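Local coordinates for ABC transporter, substrate binding protein (Polyamine) (PDB 4EUO) that selectively binds gamma-amino-butanoic acid (GABA) in the periplasm, probably handing it on to an ABC transporter as that system's substrate-binding protein, at residues V57-G61 with D62-Q66; E74-F78 with S79-K83; R89-D93 with Y94-S98; D150-A154 with D155-P159. All coordinates share one frame; numbering follows the deposited sequence. Where two conformers were deposited one is given.

Contact 1. Residues V57-G61 with D62-Q66; sequences VDVEG and DYAAQ
The first torsion of Tyr-63 (chi1 169°) swings CG to the far side of CB from the residue's own N, bringing ring atom CD2 to 3.8 Å from Val-59 CB. Val-59, with chi1 -62°, divides its methyls: CG1 lies beside CD2 and CE2 of that ring, while CG2 reaches past it to the CB of Ala-64, 3.8 Å away. Val-59 and Tyr-63 meet at a slant.

Glu-60 occupies the N-cap position, where strand 56-60 passes into helix 61-67. Its O accepts from Ala-64 N at 3.0 Å with an N-H...O angle of 164°, and Gly-61 O takes Ala-65 N at 3.0 Å. Asp-62 turns back over the cap, its OD1 3.5 Å from Glu-60 CB. Water 1 can donate to Glu-60 OE1 at 2.9 Å and to Asp-62 OD1 at 2.8 Å, though it cannot serve all the acceptors around it at once.

Tyr-40 and Tyr-135 bind the two oxygens of Glu-60, which also touches the bound gamma-amino-butanoic acid, and Arg-301 forms a salt bridge with Asp-62 OD2. Glu-60 OE1 and Asp-62 OD1 are 4.8 Å apart, close enough for like charges to be felt; the water and Arg-301 would be expected to ease this, probably helping keep Glu-60 oriented in the ligand pocket.

Contact 2. Residues E74-F78 with S79-K83; sequences EKLDF and SVIDK
Phe-78, Ile-81 and Asp-77 carry this turn. The Phe-78 ring presents its edge to the Ile-81 carbonyl, with CD1 3.5 Å from Ile-81 O, and its CE1 lies 4.0 Å from Ile-81 CG2. The other branch of Ile-81 sends CD1 toward Leu-76, and both aliphatic chains pack on Ile-244 of helix 237-247.

Asp-77 grips the chain that follows with two oxygens. Its backbone O receives Ile-81 N at 2.9 Å, essentially straight (179°), and Val-80 N at 3.1 Å. With CG opposite the backbone N (chi1 -175°), the side chain brings OD1 to Ser-79: the hydroxyl OG donates on the syn side at 2.7 Å and the backbone N on the anti side at 3.0 Å, both from one face of the carboxylate. The second of these bonds makes an Asx turn.

In the modelled conformer, one of two, Lys-83 passes over a face of the Phe-78 ring with NZ 4.5 Å from the centroid, a cation-pi contact as doubtful as that conformer. Four donors on two oxygens suggest that Asp-77 does much to fix the turn, and two hydrogen bonds on OD1 would probably favour its ionised form.

Contact 3. Residues R89-D93 with Y94-S98; sequences RFVTD and YSVGS
Thr-92 and Ser-95 close a type I beta turn, after which the chain runs back on itself: the end-to-end directions of 90-93 and 94-97 differ by 161°. Of the backbone bonds, Thr-92 N to Ser-95 O is firm, 2.9 Å long with an N-H...O angle of 174°, whereas the return bond from Ser-95 N to Thr-92 O is weak at 3.4 Å. Two CA-H...O contacts also span the two segments, from Val-91 CA to Ser-95 O and from Val-96 CA to Phe-90 O.

The side-chain hydrogen bonds centre on the Thr-92 hydroxyl. A chi1 of 79° sets OG1 between the threonine's own N and carbonyl carbon, facing into the turn. There it accepts from Tyr-94 N at 3.0 Å, which makes an ST turn, and meets Ser-95 OG at 2.7 Å, where either hydroxyl could donate. Water 3 extends this network, lying 2.7 Å from Ser-95 OG and donating to Phe-90 O at 2.6 Å.

Apolar packing is lighter. Val-91 and Val-96 lie alongside each other and point the same way, with Val-91 CG2 and Val-96 CG1 4.2 Å apart. Phe-90 CB rests over the backbone of Gly-97. Beyond the turn, Val-96 joins Leu-228 of strand 215-229 through the backbone.

With one of the two cross-turn backbone bonds stretched, the hydroxyl pair and the bridging water probably supplement the one firm backbone bond at the entry into strand 96-107.

Contact 4. Residues D150-A154 with D155-P159; sequences DGVTA and DKLYP
Asp-155 opens the second segment by reaching back to Thr-153. The two side chains lie alongside and point the same way, and Thr-153 OG1 donates to Asp-155 OD2 at 3.1 Å, meeting the oxygen almost in line with its C-O bond. The aspartate's chi1 of 45° folds its carboxylate in over its own backbone, on the side where the threonine hydroxyl lies.

Next, Lys-156 N donates to Thr-153 O at 2.9 Å. The N-H...O angle is 160°, yet the donor stands well above the carbonyl plane, consistent with the short 3-10 piece at Ala-154 and Asp-155. Lys-156 CG comes to 3.4 Å from Thr-153 OG1, so the hydroxyl has the aspartate and the lysine stem as neighbours; beyond CG the lysine chain bends and leads away. Lys-156 O lies 3.7 Å from Val-152 CG1.

That valine comes just after the end of helix 142-149. Gly-151, with positive phi, is the C-prime residue of a Schellman motif in which Val-152 N bonds back to Leu-147 O and Gly-151 N to Leu-148 O. Val-152, immediately following, has its CB pointing toward the new turn.

Leu-157 meets it there: Leu-157 CD2 lies 3.8 Å from Val-152 CG1, the two chains slanting across one another. CG and CD1 of Leu-157 each sit 3.6 Å from Ala-154 O. The same leucine packs on Leu-147 and on Val-290 of strand 289-291, a strand that Ala-154 touches too. Tyr-158 then turns its hydroxyl to Glu-144 and to the backbone N of Asp-293.

All four contacts are local and follow one another in series, none nested in or crossing another. Contact 1 closes the step from strand 56-60 into helix 61-67 beside the ligand. Contacts 2 and 3 lie in the connection from that helix to strand 96-107: contact 2 turns the chain against helix 237-247, and contact 3 doubles it back into the strand. These two touch, Leu-76 N probably bonding to Asp-93 O. Contact 3 also meets contact 1: Ala-64 packs on Ser-95, and Asp-58 OD2 lies 2.7 Å from Ser-98 OG, linking two strands that each pair with strand 215-229. Contact 4, between helices 142-149 and 162-170, stands apart, its centre about 24 Å from that of contact 1.

Contact 1. Residues V57-G61 with D62-Q66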
loop_
_atom_site.group_PDB
_atom_site.type_symbol
_atom_site.label_atom_id
_atom_site.label_comp_id
_atom_site.label_asym_id
_atom_site.label_seq_id
_atom_site.Cartn_x
_atom_site.Cartn_y
_atom_site.Cartn_z
ATOM N N VAL A 57 2.488 -13.512 -1.595
ATOM C CA VAL A 57 2.511 -12.218 -2.268
ATOM C C VAL A 57 1.918 -11.148 -1.346
ATOM O O VAL A 57 0.858 -11.335 -0.755
ATOM C CB VAL A 57 1.721 -12.266 -3.593
ATOM C CG1 VAL A 57 1.892 -10.975 -4.405
ATOM C CG2 VAL A 57 2.134 -13.459 -4.479
ATOM N N ASP A 58 2.601 -10.015 -1.294
ATOM C CA ASP A 58 2.064 -8.851 -0.616
ATOM C C ASP A 58 1.254 -8.075 -1.681
ATOM O O ASP A 58 1.788 -7.645 -2.712
ATOM C CB ASP A 58 3.226 -8.024 -0.073
ATOM C CG ASP A 58 2.798 -6.780 0.658
ATOM O OD1 ASP A 58 2.031 -5.991 0.073
ATOM O OD2 ASP A 58 3.209 -6.611 1.809
ATOM N N VAL A 59 -0.052 -7.941 -1.410
ATOM C CA VAL A 59 -0.973 -7.301 -2.354
ATOM C C VAL A 59 -1.745 -6.191 -1.664
ATOM O O VAL A 59 -1.776 -6.106 -0.444
ATOM C CB VAL A 59 -1.977 -8.343 -2.944
ATOM C CG1 VAL A 59 -1.257 -9.434 -3.722
ATOM C CG2 VAL A 59 -2.864 -8.939 -1.851
ATOM N N GLU A 60 -2.470 -5.383 -2.460
ATOM C CA GLU A 60 -3.371 -4.400 -1.873
ATOM C C GLU A 60 -4.594 -5.096 -1.298
ATOM O O GLU A 60 -5.093 -6.074 -1.897
ATOM C CB GLU A 60 -3.754 -3.364 -2.936
ATOM C CG GLU A 60 -2.564 -2.439 -3.218
ATOM C CD GLU A 60 -2.514 -1.851 -4.617
ATOM O OE1 GLU A 60 -2.918 -2.518 -5.590
ATOM O OE2 GLU A 60 -1.972 -0.735 -4.748
ATOM N N GLY A 61 -5.120 -4.580 -0.180
ATOM C CA GLY A 61 -6.233 -5.262 0.482
ATOM C C GLY A 61 -7.508 -5.367 -0.327
ATOM O O GLY A 61 -8.270 -6.335 -0.152
ATOM N N ASP A 62 -7.785 -4.399 -1.200
ATOM C CA ASP A 62 -9.003 -4.491 -2.006
ATOM C C ASP A 62 -8.889 -5.617 -3.041
ATOM O O ASP A 62 -9.864 -6.321 -3.309
ATOM C CB ASP A 62 -9.327 -3.148 -2.665
ATOM C CG ASP A 62 -8.337 -2.749 -3.733
ATOM O OD1 ASP A 62 -7.141 -2.553 -3.391
ATOM O OD2 ASP A 62 -8.737 -2.679 -4.902
ATOM N N TYR A 63 -7.687 -5.790 -3.607
ATOM C CA TYR A 63 -7.444 -6.914 -4.494
ATOM C C TYR A 63 -7.600 -8.227 -3.702
ATOM O O TYR A 63 -8.340 -9.138 -4.138
ATOM C CB TYR A 63 -6.041 -6.826 -5.108
ATOM C CG TYR A 63 -5.659 -8.097 -5.830
ATOM C CD1 TYR A 63 -6.010 -8.297 -7.161
ATOM C CD2 TYR A 63 -4.960 -9.114 -5.170
ATOM C CE1 TYR A 63 -5.657 -9.473 -7.831
ATOM C CE2 TYR A 63 -4.604 -10.292 -5.830
ATOM C CZ TYR A 63 -4.956 -10.458 -7.151
ATOM O OH TYR A 63 -4.587 -11.620 -7.795
ATOM N N ALA A 64 -6.974 -8.328 -2.503
ATOM C CA ALA A 64 -7.044 -9.572 -1.702
ATOM C C ALA A 64 -8.470 -9.973 -1.417
ATOM O O ALA A 64 -8.777 -11.182 -1.444
ATOM C CB ALA A 64 -6.331 -9.348 -0.377
ATOM N N ALA A 65 -9.348 -9.006 -1.100
ATOM C CA ALA A 65 -10.714 -9.291 -0.690
ATOM C C ALA A 65 -11.591 -9.776 -1.817
ATOM O O ALA A 65 -12.692 -10.281 -1.541
ATOM C CB ALA A 65 -11.325 -8.092 0.021
ATOM N N GLN A 66 -11.169 -9.628 -3.066
ATOM C CA GLN A 66 -11.975 -10.166 -4.149
ATOM C C GLN A 66 -11.297 -11.254 -4.966
ATOM O O GLN A 66 -11.965 -11.861 -5.796
ATOM C CB GLN A 66 -12.559 -9.051 -4.999
ATOM C CG GLN A 66 -11.510 -8.150 -5.592
ATOM C CD GLN A 66 -10.964 -8.614 -6.896
ATOM O OE1 GLN A 66 -11.664 -8.593 -7.919
ATOM N NE2 GLN A 66 -9.685 -9.025 -6.895
HETATM O O HOH W 1 -5.825 -2.605 -5.860
#

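Contact 2. Residues E74-F78 with S79-K83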
loop_
_atom_site.group_PDB
_atom_site.type_symbol
_atom_site.label_atom_id
_atom_site.label_comp_id
_atom_site.label_asym_id
_atom_site.label_seq_id
_atom_site.Cartn_x
_atom_site.Cartn_y
_atom_site.Cartn_z
ATOM N N GLU A 74 -5.195 -19.540 -2.677
ATOM C CA GLU A 74 -5.456 -20.649 -1.781
ATOM C C GLU A 74 -6.180 -20.092 -0.584
ATOM O O GLU A 74 -5.867 -18.979 -0.107
ATOM C CB GLU A 74 -4.141 -21.214 -1.255
ATOM C CG GLU A 74 -3.276 -21.907 -2.300
ATOM C CD GLU A 74 -3.791 -23.216 -2.867
ATOM O OE1 GLU A 74 -4.791 -23.761 -2.347
ATOM O OE2 GLU A 74 -3.210 -23.664 -3.881
ATOM N N LYS A 75 -7.118 -20.887 -0.017
ATOM C CA LYS A 75 -7.729 -20.496 1.237
ATOM C C LYS A 75 -6.614 -20.613 2.260
ATOM O O LYS A 75 -5.788 -21.544 2.204
ATOM C CB LYS A 75 -8.881 -21.456 1.605
ATOM C CG LYS A 75 -10.186 -21.087 0.927
ATOM C CD LYS A 75 -11.350 -21.950 1.400
ATOM C CE LYS A 75 -12.636 -21.642 0.674
ATOM N NZ LYS A 75 -13.283 -20.405 1.186
ATOM N N LEU A 76 -6.525 -19.652 3.181
ATOM C CA LEU A 76 -5.464 -19.726 4.174
ATOM C C LEU A 76 -5.755 -20.807 5.231
ATOM O O LEU A 76 -6.920 -21.057 5.563
ATOM C CB LEU A 76 -5.221 -18.370 4.865
ATOM C CG LEU A 76 -4.691 -17.234 3.970
ATOM C CD1 LEU A 76 -4.278 -16.061 4.835
ATOM C CD2 LEU A 76 -3.495 -17.662 3.105
ATOM N N ASP A 77 -4.697 -21.393 5.770
ATOM C CA ASP A 77 -4.845 -22.440 6.798
ATOM C C ASP A 77 -4.821 -21.754 8.162
ATOM O O ASP A 77 -3.751 -21.448 8.695
ATOM C CB ASP A 77 -3.720 -23.480 6.689
ATOM C CG ASP A 77 -3.871 -24.660 7.632
ATOM O OD1 ASP A 77 -4.729 -24.590 8.540
ATOM O OD2 ASP A 77 -3.102 -25.633 7.485
ATOM N N PHE A 78 -6.014 -21.507 8.722
ATOM C CA PHE A 78 -6.127 -20.875 10.029
ATOM C C PHE A 78 -5.884 -21.818 11.224
ATOM O O PHE A 78 -5.978 -21.386 12.373
ATOM C CB PHE A 78 -7.391 -20.032 10.162
ATOM C CG PHE A 78 -7.342 -18.791 9.300
ATOM C CD1 PHE A 78 -6.558 -17.704 9.668
ATOM C CD2 PHE A 78 -8.086 -18.709 8.132
ATOM C CE1 PHE A 78 -6.507 -16.553 8.866
ATOM C CE2 PHE A 78 -8.052 -17.551 7.340
ATOM C CZ PHE A 78 -7.271 -16.480 7.726
ATOM N N SER A 79 -5.477 -23.061 10.954
ATOM C CA SER A 79 -5.039 -23.950 12.035
ATOM C C SER A 79 -3.537 -23.681 12.246
ATOM O O SER A 79 -2.971 -24.042 13.276
ATOM C CB SER A 79 -5.304 -25.419 11.693
ATOM O OG SER A 79 -4.348 -25.951 10.788
ATOM N N VAL A 80 -2.892 -23.013 11.250
ATOM C CA VAL A 80 -1.486 -22.650 11.293
ATOM C C VAL A 80 -1.373 -21.134 11.580
ATOM O O VAL A 80 -0.577 -20.730 12.426
ATOM C CB VAL A 80 -0.777 -23.053 9.976
ATOM C CG1 VAL A 80 0.641 -22.504 9.919
ATOM C CG2 VAL A 80 -0.762 -24.580 9.819
ATOM N N ILE A 81 -2.114 -20.304 10.822
ATOM C CA ILE A 81 -2.110 -18.857 11.040
ATOM C C ILE A 81 -3.123 -18.603 12.172
ATOM O O ILE A 81 -4.312 -18.892 12.020
ATOM C CB ILE A 81 -2.465 -18.112 9.727
ATOM C CG1 ILE A 81 -1.417 -18.384 8.616
ATOM C CG2 ILE A 81 -2.613 -16.594 9.976
ATOM C CD1 ILE A 81 -1.985 -18.291 7.223
ATOM N N ASP A 82 -2.653 -18.017 13.237
ATOM C CA ASP A 82 -3.479 -17.708 14.401
ATOM C C ASP A 82 -4.039 -16.316 14.245
ATOM O O ASP A 82 -3.314 -15.346 14.428
ATOM C CB ASP A 82 -2.637 -17.843 15.684
ATOM C CG ASP A 82 -3.375 -17.462 16.967
ATOM O OD1 ASP A 82 -4.619 -17.314 16.918
ATOM O OD2 ASP A 82 -2.704 -17.288 18.004
ATOM N N LYS A 83 -5.324 -16.222 13.927
ATOM C CA LYS A 83 -5.953 -14.927 13.705
ATOM C C LYS A 83 -6.224 -14.150 14.994
ATOM O O LYS A 83 -6.640 -12.994 14.926
ATOM C CB LYS A 83 -7.221 -15.053 12.831
ATOM C CG LYS A 83 -8.364 -15.857 13.463
ATOM C CD LYS A 83 -9.659 -15.808 12.645
ATOM C CE LYS A 83 -9.677 -16.726 11.444
ATOM N NZ LYS A 83 -11.035 -16.829 10.845
HETATM O O HOH W 2 -6.815 -18.824 13.606
#

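Contact 3. Residues R89-D93 with Y94-S98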
loop_
_atom_site.group_PDB
_atom_site.type_symbol
_atom_site.label_atom_id
_atom_site.label_comp_id
_atom_site.label_asym_id
_atom_site.label_seq_id
_atom_site.Cartn_x
_atom_site.Cartn_y
_atom_site.Cartn_z
ATOM N N ARG A 89 -9.695 -6.197 10.727
ATOM C CA ARG A 89 -10.256 -5.529 9.564
ATOM C C ARG A 89 -9.777 -6.138 8.255
ATOM O O ARG A 89 -10.385 -5.899 7.224
ATOM C CB ARG A 89 -9.881 -4.042 9.551
ATOM C CG ARG A 89 -10.586 -3.281 10.675
ATOM C CD ARG A 89 -10.027 -1.886 10.868
ATOM N NE ARG A 89 -8.654 -1.917 11.335
ATOM C CZ ARG A 89 -7.959 -0.846 11.685
ATOM N NH1 ARG A 89 -8.529 0.355 11.683
ATOM N NH2 ARG A 89 -6.697 -0.963 12.050
ATOM N N PHE A 90 -8.650 -6.859 8.312
ATOM C CA PHE A 90 -8.011 -7.356 7.103
ATOM C C PHE A 90 -7.888 -8.860 6.985
ATOM O O PHE A 90 -7.095 -9.353 6.177
ATOM C CB PHE A 90 -6.641 -6.668 6.956
ATOM C CG PHE A 90 -6.680 -5.189 7.253
ATOM C CD1 PHE A 90 -7.530 -4.348 6.543
ATOM C CD2 PHE A 90 -5.921 -4.656 8.281
ATOM C CE1 PHE A 90 -7.618 -2.978 6.872
ATOM C CE2 PHE A 90 -6.005 -3.299 8.600
ATOM C CZ PHE A 90 -6.861 -2.484 7.906
ATOM N N VAL A 91 -8.656 -9.608 7.777
ATOM C CA VAL A 91 -8.660 -11.075 7.736
ATOM C C VAL A 91 -9.855 -11.532 6.920
ATOM O O VAL A 91 -10.977 -11.098 7.145
ATOM C CB VAL A 91 -8.701 -11.657 9.183
ATOM C CG1 VAL A 91 -8.902 -13.173 9.173
ATOM C CG2 VAL A 91 -7.448 -11.286 9.957
ATOM N N THR A 92 -9.587 -12.359 5.893
ATOM C CA THR A 92 -10.607 -13.013 5.083
ATOM C C THR A 92 -10.227 -14.500 5.012
ATOM O O THR A 92 -9.167 -14.891 5.476
ATOM C CB THR A 92 -10.727 -12.425 3.666
ATOM O OG1 THR A 92 -9.667 -12.935 2.845
ATOM C CG2 THR A 92 -10.777 -10.895 3.630
ATOM N N ASP A 93 -11.052 -15.308 4.324
ATOM C CA ASP A 93 -10.702 -16.733 4.147
ATOM C C ASP A 93 -9.426 -16.918 3.309
ATOM O O ASP A 93 -8.802 -17.994 3.347
ATOM C CB ASP A 93 -11.843 -17.454 3.415
ATOM C CG ASP A 93 -13.061 -17.750 4.278
ATOM O OD1 ASP A 93 -13.009 -17.472 5.495
ATOM O OD2 ASP A 93 -14.070 -18.224 3.725
ATOM N N TYR A 94 -9.048 -15.873 2.536
ATOM C CA TYR A 94 -7.907 -15.939 1.622
ATOM C C TYR A 94 -6.761 -14.983 1.958
ATOM O O TYR A 94 -5.802 -14.898 1.182
ATOM C CB TYR A 94 -8.381 -15.618 0.200
ATOM C CG TYR A 94 -9.435 -16.573 -0.312
ATOM C CD1 TYR A 94 -9.075 -17.741 -0.984
ATOM C CD2 TYR A 94 -10.791 -16.311 -0.133
ATOM C CE1 TYR A 94 -10.039 -18.615 -1.488
ATOM C CE2 TYR A 94 -11.768 -17.193 -0.611
ATOM C CZ TYR A 94 -11.381 -18.332 -1.305
ATOM O OH TYR A 94 -12.314 -19.216 -1.799
ATOM N N SER A 95 -6.861 -14.214 3.038
ATOM C CA SER A 95 -5.856 -13.176 3.273
ATOM C C SER A 95 -5.807 -12.717 4.707
ATOM O O SER A 95 -6.786 -12.868 5.456
ATOM C CB SER A 95 -6.196 -11.960 2.397
ATOM O OG SER A 95 -7.450 -11.384 2.762
ATOM N N VAL A 96 -4.682 -12.151 5.094
ATOM C CA VAL A 96 -4.523 -11.464 6.359
ATOM C C VAL A 96 -3.749 -10.181 6.053
ATOM O O VAL A 96 -3.059 -10.084 5.018
ATOM C CB VAL A 96 -3.811 -12.294 7.438
ATOM C CG1 VAL A 96 -4.653 -13.524 7.831
ATOM C CG2 VAL A 96 -2.413 -12.692 7.005
ATOM N N GLY A 97 -3.797 -9.230 6.963
ATOM C CA GLY A 97 -3.054 -7.998 6.751
ATOM C C GLY A 97 -1.551 -8.183 6.780
ATOM O O GLY A 97 -1.031 -9.033 7.501
ATOM N N SER A 98 -0.840 -7.391 5.977
ATOM C CA SER A 98 0.608 -7.336 5.885
ATOM C C SER A 98 1.138 -6.103 6.627
ATOM O O SER A 98 2.103 -6.184 7.393
ATOM C CB SER A 98 1.026 -7.281 4.415
ATOM O OG SER A 98 2.447 -7.235 4.349
HETATM O O HOH W 3 -6.910 -8.885 3.585
#

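Contact 4. Residues D150-A154 with D155-P159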
loop_
_atom_site.group_PDB
_atom_site.type_symbol
_atom_site.label_atom_id
_atom_site.label_comp_id
_atom_site.label_asym_id
_atom_site.label_seq_id
_atom_site.Cartn_x
_atom_site.Cartn_y
_atom_site.Cartn_z
ATOM N N ASP A 150 -12.242 18.381 -3.605
ATOM C CA ASP A 150 -13.453 19.007 -4.137
ATOM C C ASP A 150 -14.497 19.282 -3.044
ATOM O O ASP A 150 -15.636 19.621 -3.375
ATOM C CB ASP A 150 -14.051 18.193 -5.283
ATOM C CG ASP A 150 -14.972 18.987 -6.176
ATOM O OD1 ASP A 150 -14.623 20.159 -6.502
ATOM O OD2 ASP A 150 -15.975 18.416 -6.627
ATOM N N GLY A 151 -14.135 19.108 -1.785
ATOM C CA GLY A 151 -15.008 19.480 -0.681
ATOM C C GLY A 151 -15.861 18.389 -0.076
ATOM O O GLY A 151 -16.599 18.674 0.872
ATOM N N VAL A 152 -15.787 17.121 -0.591
ATOM C CA VAL A 152 -16.520 15.994 0.022
ATOM C C VAL A 152 -15.925 15.728 1.401
ATOM O O VAL A 152 -14.701 15.668 1.537
ATOM C CB VAL A 152 -16.452 14.713 -0.858
ATOM C CG1 VAL A 152 -17.170 13.528 -0.189
ATOM C CG2 VAL A 152 -17.045 14.968 -2.227
ATOM N N THR A 153 -16.787 15.573 2.431
ATOM C CA THR A 153 -16.265 15.303 3.764
ATOM C C THR A 153 -15.895 13.843 3.879
ATOM O O THR A 153 -16.455 12.994 3.164
ATOM C CB THR A 153 -17.207 15.794 4.854
ATOM O OG1 THR A 153 -18.412 15.051 4.759
ATOM C CG2 THR A 153 -17.484 17.288 4.754
ATOM N N ALA A 154 -14.962 13.547 4.758
ATOM C CA ALA A 154 -14.433 12.207 4.940
ATOM C C ALA A 154 -15.516 11.161 5.094
ATOM O O ALA A 154 -15.509 10.170 4.369
ATOM C CB ALA A 154 -13.495 12.176 6.124
ATOM N N ASP A 155 -16.512 11.424 5.947
ATOM C CA ASP A 155 -17.557 10.443 6.181
ATOM C C ASP A 155 -18.571 10.268 5.070
ATOM O O ASP A 155 -19.393 9.359 5.173
ATOM C CB ASP A 155 -18.238 10.648 7.556
ATOM C CG ASP A 155 -18.617 12.064 7.938
ATOM O OD1 ASP A 155 -18.771 12.326 9.158
ATOM O OD2 ASP A 155 -18.719 12.925 7.029
ATOM N N LYS A 156 -18.490 11.068 3.996
ATOM C CA LYS A 156 -19.465 10.990 2.904
ATOM C C LYS A 156 -18.838 10.553 1.567
ATOM O O LYS A 156 -19.449 10.733 0.521
ATOM C CB LYS A 156 -20.175 12.347 2.716
ATOM C CG LYS A 156 -20.890 12.854 3.980
ATOM C CD LYS A 156 -22.404 12.666 3.921
ATOM C CE LYS A 156 -23.123 13.849 3.311
ATOM N NZ LYS A 156 -24.583 13.602 3.189
ATOM N N LEU A 157 -17.664 9.928 1.599
ATOM C CA LEU A 157 -17.012 9.526 0.357
ATOM C C LEU A 157 -17.713 8.404 -0.372
ATOM O O LEU A 157 -17.709 8.396 -1.593
ATOM C CB LEU A 157 -15.572 9.073 0.634
ATOM C CG LEU A 157 -14.607 10.217 0.903
ATOM C CD1 LEU A 157 -13.323 9.668 1.493
ATOM C CD2 LEU A 157 -14.289 11.012 -0.392
ATOM N N TYR A 158 -18.274 7.439 0.373
ATOM C CA TYR A 158 -18.850 6.248 -0.230
ATOM C C TYR A 158 -20.373 6.238 -0.235
ATOM O O TYR A 158 -20.977 6.631 0.766
ATOM C CB TYR A 158 -18.322 4.980 0.441
ATOM C CG TYR A 158 -16.816 4.891 0.395
ATOM C CD1 TYR A 158 -16.167 4.460 -0.750
ATOM C CD2 TYR A 158 -16.039 5.309 1.471
ATOM C CE1 TYR A 158 -14.780 4.443 -0.836
ATOM C CE2 TYR A 158 -14.644 5.342 1.385
ATOM C CZ TYR A 158 -14.024 4.897 0.229
ATOM O OH TYR A 158 -12.653 4.859 0.170
ATOM N N PRO A 159 -21.016 5.800 -1.329
ATOM C CA PRO A 159 -20.417 5.308 -2.581
ATOM C C PRO A 159 -19.725 6.409 -3.357
ATOM O O PRO A 159 -20.144 7.556 -3.326
ATOM C CB PRO A 159 -21.611 4.722 -3.345
ATOM C CG PRO A 159 -22.785 5.535 -2.865
ATOM C CD PRO A 159 -22.497 5.815 -1.403
#